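PDB 3AFO: NADH kinase POS5, mitochondrial from Saccharomyces cerevisiae, which phosphorylates NADH, and about half as readily NAD(+), at the expense of ATP, supplying yeast mitochondria with the reductant NADPH. Local coordinates for residues L143-G148 with F156-H161; C183-K188 with Q309-G314. All coordinates share one frame; numbering follows the deposited sequence.

Interaction 1: L143-G148 with F156-H161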
# COMPACT_ATOMS: atom_id res chain seq x y z
N LEU A 143 23.65 10.55 -24.23
CA LEU A 143 22.63 10.92 -25.20
C LEU A 143 21.85 9.67 -25.54
O LEU A 143 22.39 8.74 -26.13
CB LEU A 143 23.25 11.52 -26.48
CG LEU A 143 22.26 11.95 -27.58
CD1 LEU A 143 21.18 12.87 -27.04
CD2 LEU A 143 22.96 12.59 -28.81
N ALA A 144 20.57 9.66 -25.16
CA ALA A 144 19.81 8.43 -25.15
C ALA A 144 18.63 8.49 -26.13
O ALA A 144 17.75 9.34 -26.01
CB ALA A 144 19.33 8.11 -23.73
N PHE A 145 18.64 7.58 -27.11
CA PHE A 145 17.55 7.49 -28.09
C PHE A 145 16.75 6.21 -27.90
O PHE A 145 17.31 5.12 -27.84
CB PHE A 145 18.10 7.50 -29.52
CG PHE A 145 18.74 8.80 -29.92
CD1 PHE A 145 17.96 9.91 -30.24
CD2 PHE A 145 20.13 8.90 -30.02
CE1 PHE A 145 18.55 11.11 -30.63
CE2 PHE A 145 20.72 10.09 -30.41
CZ PHE A 145 19.94 11.20 -30.71
N ALA A 146 15.43 6.36 -27.84
CA ALA A 146 14.52 5.24 -27.63
C ALA A 146 14.19 4.51 -28.93
O ALA A 146 13.62 5.09 -29.87
CB ALA A 146 13.25 5.73 -26.98
N LEU A 147 14.56 3.23 -28.99
CA LEU A 147 14.20 2.38 -30.11
C LEU A 147 13.55 1.12 -29.57
O LEU A 147 13.90 0.66 -28.49
CB LEU A 147 15.43 2.02 -30.94
CG LEU A 147 15.88 3.17 -31.85
CD1 LEU A 147 17.37 3.39 -31.72
CD2 LEU A 147 15.44 2.96 -33.30
N GLY A 148 12.64 0.55 -30.35
CA GLY A 148 11.94 -0.67 -29.94
C GLY A 148 10.93 -0.36 -28.85
O GLY A 148 10.34 0.73 -28.81
N PHE A 156 14.64 10.85 -26.06
CA PHE A 156 14.54 11.18 -27.48
C PHE A 156 14.13 10.01 -28.35
O PHE A 156 14.62 8.89 -28.20
CB PHE A 156 15.87 11.73 -28.02
CG PHE A 156 16.37 12.93 -27.28
CD1 PHE A 156 15.82 14.17 -27.51
CD2 PHE A 156 17.38 12.80 -26.32
CE1 PHE A 156 16.26 15.29 -26.80
CE2 PHE A 156 17.82 13.90 -25.61
CZ PHE A 156 17.27 15.15 -25.86
N ASP A 157 13.23 10.30 -29.29
CA ASP A 157 12.93 9.41 -30.39
C ASP A 157 14.13 9.44 -31.32
O ASP A 157 14.65 10.50 -31.60
CB ASP A 157 11.71 9.96 -31.14
CG ASP A 157 11.09 8.95 -32.09
OD1 ASP A 157 11.82 8.21 -32.78
OD2 ASP A 157 9.84 8.93 -32.16
N PHE A 158 14.56 8.27 -31.80
CA PHE A 158 15.70 8.22 -32.74
C PHE A 158 15.49 9.05 -34.02
O PHE A 158 16.47 9.50 -34.62
CB PHE A 158 16.09 6.78 -33.10
CG PHE A 158 17.22 6.70 -34.13
CD1 PHE A 158 18.53 6.98 -33.76
CD2 PHE A 158 16.94 6.38 -35.46
CE1 PHE A 158 19.57 6.93 -34.70
CE2 PHE A 158 17.97 6.33 -36.41
CZ PHE A 158 19.29 6.61 -36.03
N LYS A 159 14.23 9.24 -34.41
CA LYS A 159 13.86 10.09 -35.54
C LYS A 159 14.44 11.49 -35.44
O LYS A 159 14.77 12.11 -36.45
CB LYS A 159 12.33 10.20 -35.65
CG LYS A 159 11.68 9.25 -36.66
CD LYS A 159 11.52 7.85 -36.10
CE LYS A 159 10.44 7.10 -36.87
NZ LYS A 159 10.32 5.67 -36.43
N GLU A 160 14.58 11.97 -34.20
CA GLU A 160 15.06 13.33 -33.94
C GLU A 160 16.59 13.44 -33.94
O GLU A 160 17.12 14.48 -33.58
CB GLU A 160 14.55 13.86 -32.58
CG GLU A 160 13.21 13.33 -32.06
CD GLU A 160 12.86 13.92 -30.69
OE1 GLU A 160 12.90 15.16 -30.55
OE2 GLU A 160 12.55 13.15 -29.75
N HIS A 161 17.29 12.37 -34.32
CA HIS A 161 18.75 12.28 -34.06
C HIS A 161 19.64 13.38 -34.66
O HIS A 161 20.59 13.81 -34.00
CB HIS A 161 19.30 10.88 -34.37
CG HIS A 161 19.41 10.58 -35.84
ND1 HIS A 161 18.41 9.94 -36.54
CD2 HIS A 161 20.42 10.79 -36.72
CE1 HIS A 161 18.79 9.79 -37.80
NE2 HIS A 161 20.00 10.31 -37.94

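Interaction 2: C183-K188 with Q309-G314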
# COMPACT_ATOMS: atom_id res chain seq x y z
N CYS A 183 28.16 -0.08 -4.44
CA CYS A 183 27.98 -1.30 -3.66
C CYS A 183 29.36 -1.91 -3.39
O CYS A 183 30.12 -2.19 -4.32
CB CYS A 183 27.11 -2.30 -4.42
SG CYS A 183 26.91 -3.90 -3.62
N HIS A 184 29.68 -2.10 -2.11
CA HIS A 184 30.91 -2.77 -1.69
C HIS A 184 30.55 -4.15 -1.15
O HIS A 184 29.92 -4.25 -0.09
CB HIS A 184 31.62 -1.95 -0.61
CG HIS A 184 32.15 -0.64 -1.09
ND1 HIS A 184 31.35 0.33 -1.65
CD2 HIS A 184 33.41 -0.13 -1.08
CE1 HIS A 184 32.09 1.38 -1.98
NE2 HIS A 184 33.34 1.13 -1.63
N LEU A 185 30.92 -5.20 -1.88
CA LEU A 185 30.67 -6.56 -1.40
C LEU A 185 31.87 -7.10 -0.62
O LEU A 185 32.99 -7.15 -1.15
CB LEU A 185 30.31 -7.50 -2.56
CG LEU A 185 30.22 -9.00 -2.25
CD1 LEU A 185 29.05 -9.32 -1.32
CD2 LEU A 185 30.10 -9.82 -3.53
N LYS A 186 31.62 -7.48 0.63
CA LYS A 186 32.63 -8.08 1.49
C LYS A 186 32.22 -9.51 1.81
O LYS A 186 31.31 -9.73 2.61
CB LYS A 186 32.76 -7.29 2.79
CG LYS A 186 33.77 -7.86 3.79
CD LYS A 186 33.50 -7.29 5.18
CE LYS A 186 34.49 -7.81 6.22
NZ LYS A 186 33.81 -7.98 7.55
N LYS A 187 32.88 -10.47 1.17
CA LYS A 187 32.56 -11.89 1.37
C LYS A 187 32.88 -12.35 2.80
O LYS A 187 33.76 -11.80 3.45
CB LYS A 187 33.29 -12.78 0.34
CG LYS A 187 32.97 -12.52 -1.15
CD LYS A 187 31.56 -12.97 -1.56
CE LYS A 187 31.41 -14.47 -1.57
NZ LYS A 187 30.03 -14.86 -1.98
N LYS A 188 32.11 -13.32 3.30
CA LYS A 188 32.44 -14.02 4.54
C LYS A 188 33.85 -14.57 4.44
O LYS A 188 34.21 -15.17 3.41
CB LYS A 188 31.49 -15.20 4.74
CG LYS A 188 31.61 -15.90 6.08
CD LYS A 188 30.89 -17.25 6.04
CE LYS A 188 30.81 -17.87 7.42
NZ LYS A 188 32.15 -18.23 7.96
N GLN A 309 26.42 -12.19 -8.32
CA GLN A 309 26.88 -13.29 -7.51
C GLN A 309 25.76 -13.82 -6.66
O GLN A 309 24.86 -13.07 -6.23
CB GLN A 309 27.92 -12.78 -6.54
CG GLN A 309 29.34 -13.03 -6.93
CD GLN A 309 30.26 -12.79 -5.77
OE1 GLN A 309 31.20 -12.00 -5.86
NE2 GLN A 309 29.98 -13.45 -4.65
N ASP A 310 25.82 -15.10 -6.37
CA ASP A 310 25.06 -15.65 -5.28
C ASP A 310 25.87 -15.41 -4.04
O ASP A 310 27.11 -15.50 -4.06
CB ASP A 310 24.76 -17.11 -5.54
CG ASP A 310 23.94 -17.30 -6.79
OD1 ASP A 310 23.51 -16.27 -7.35
OD2 ASP A 310 23.71 -18.45 -7.22
N LEU A 311 25.19 -15.02 -2.97
CA LEU A 311 25.83 -14.71 -1.70
C LEU A 311 25.47 -15.77 -0.67
O LEU A 311 24.43 -16.43 -0.77
CB LEU A 311 25.43 -13.32 -1.19
CG LEU A 311 25.73 -12.08 -2.04
CD1 LEU A 311 25.47 -10.81 -1.22
CD2 LEU A 311 27.14 -12.09 -2.61
N ASP A 312 26.35 -15.91 0.31
CA ASP A 312 26.22 -16.87 1.39
C ASP A 312 25.94 -16.15 2.71
O ASP A 312 26.24 -14.97 2.85
CB ASP A 312 27.51 -17.71 1.52
CG ASP A 312 28.01 -18.22 0.17
OD1 ASP A 312 27.19 -18.72 -0.63
OD2 ASP A 312 29.22 -18.10 -0.11
N VAL A 313 25.38 -16.88 3.66
CA VAL A 313 25.23 -16.40 5.03
C VAL A 313 26.59 -15.90 5.52
O VAL A 313 27.60 -16.61 5.42
CB VAL A 313 24.70 -17.54 5.95
CG1 VAL A 313 24.83 -17.17 7.42
CG2 VAL A 313 23.26 -17.87 5.60
N GLY A 314 26.61 -14.67 6.04
CA GLY A 314 27.82 -14.04 6.52
C GLY A 314 28.42 -12.99 5.60
O GLY A 314 29.19 -12.14 6.06
O HOH W 1 31.34 -10.43 5.24
O HOH W 2 29.25 -17.34 -2.70

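Interaction 1: L143-G148 with F156-H161
Phe145 and Phe156 share the largest part of this contact. The Phe145 ring is swung back beside its backbone N (chi1 -66°). CB of Phe145 lies 4.2 Å from CB of Phe158. Phe145 CD1 meets Phe156 CB at 3.6 Å and has the carbonyl O of Asp157 near the ring plane. CE1 and CZ reach His161, whose CB makes an off-centre CH-pi contact, 4.2 Å from the Phe145 ring centroid. Phe158 turns its edge to the face of Phe145, the planes at 85°, a T-shaped pair. A phenyl ring suits this buried place: its pi surface takes His161 CB and the Phe158 edge, while its weakly positive rim tolerates the Asp157 oxygen.

Ala146 N donates to Phe156 O at 2.7 Å and 172°, whereas Phe156 N reaches Ala144 O only weakly. After the two parallel bridges, residues 158-160 form a 3-10 turn: Lys159 N bonds to Asp157 OD1, an Asx turn, and Phe158 O accepts from N and ND1 of His161, the ND1 bond, in the imidazole plane, fixing that ring's rotation. Leu147 CG packs on Phe158 CB at 3.8 Å.

Strand 156-157 is an outermost strand of the five-stranded parallel sheet of the N-terminal domain, beside strand 142-146, which pairs with strand 117-122. Leu147 and Phe158 touch Leu121 of that strand and Ala58 of helix 53-69, while Leu143 and Phe156 lean on Val164 of helix 161-169.

Interaction 2: C183-K188 with Q309-G314
The ammonium of Lys187 is the best-held polar atom, with three partners: a salt bridge to Asp315, just past 309-314, a 2.7 Å bond from NZ to a water, and a long ion pair, 3.8 Å, from NZ to Asp312 OD2. The same water donates to Asp312 OD2 and to the carbonyl O of Asp310, so it ties the lysine to the opposite backbone. The lysine chain bends at chi2 and chi3 to bring its end across, and two nearby carboxylates would probably stabilise its charge. Asp312 has a further partner, its OD1 accepting from Ser297 N.

Next to this polar cluster Leu185, with CG anti to the backbone N (chi1 172°), meets Leu311 tip to tip, CD1 of Leu185 lying 3.6 Å from CD2 of Leu311. Its other methyl rests against the end of Gln309. An alanine at Leu185 would remove both branches and would probably loosen the apolar join with Leu311.

Farther along, a second water bridges Lys186 O and Gly314 O, while Lys188 lays its CD 3.4 Å from Val313 O. At Gly314 (phi 104°) a CB would be jammed against the carbonyl O of Val313, which by itself calls for glycine, and would also clash with Lys188 CG.

Strand 174-186 belongs to one antiparallel sheet and strand 306-311 is an outermost strand of another. Leucines meeting between two antiparallel sheets are consistent with the beta sandwich of NAD kinases, here joined at its edge by a lysine-aspartate-water cluster.

Overall arrangement
The two contacts lie on opposite sides of the chain's centre, their own centres about 38 Å apart, and share no strand. Interaction 1 is mostly buried and joins neighbouring strands of one parallel sheet across a short loop in the N-terminal domain, so direct backbone bonding and aromatic rings do the work. Interaction 2 is only partly buried and brings together strands from different antiparallel sheets, more than a hundred residues apart in sequence. Here a small leucine contact is supplemented by lysine, aspartate and bridging waters, as suits loops near solvent. In interaction 1 the Ala146 side chain is about 10 Å from a bound NADH, the substrate.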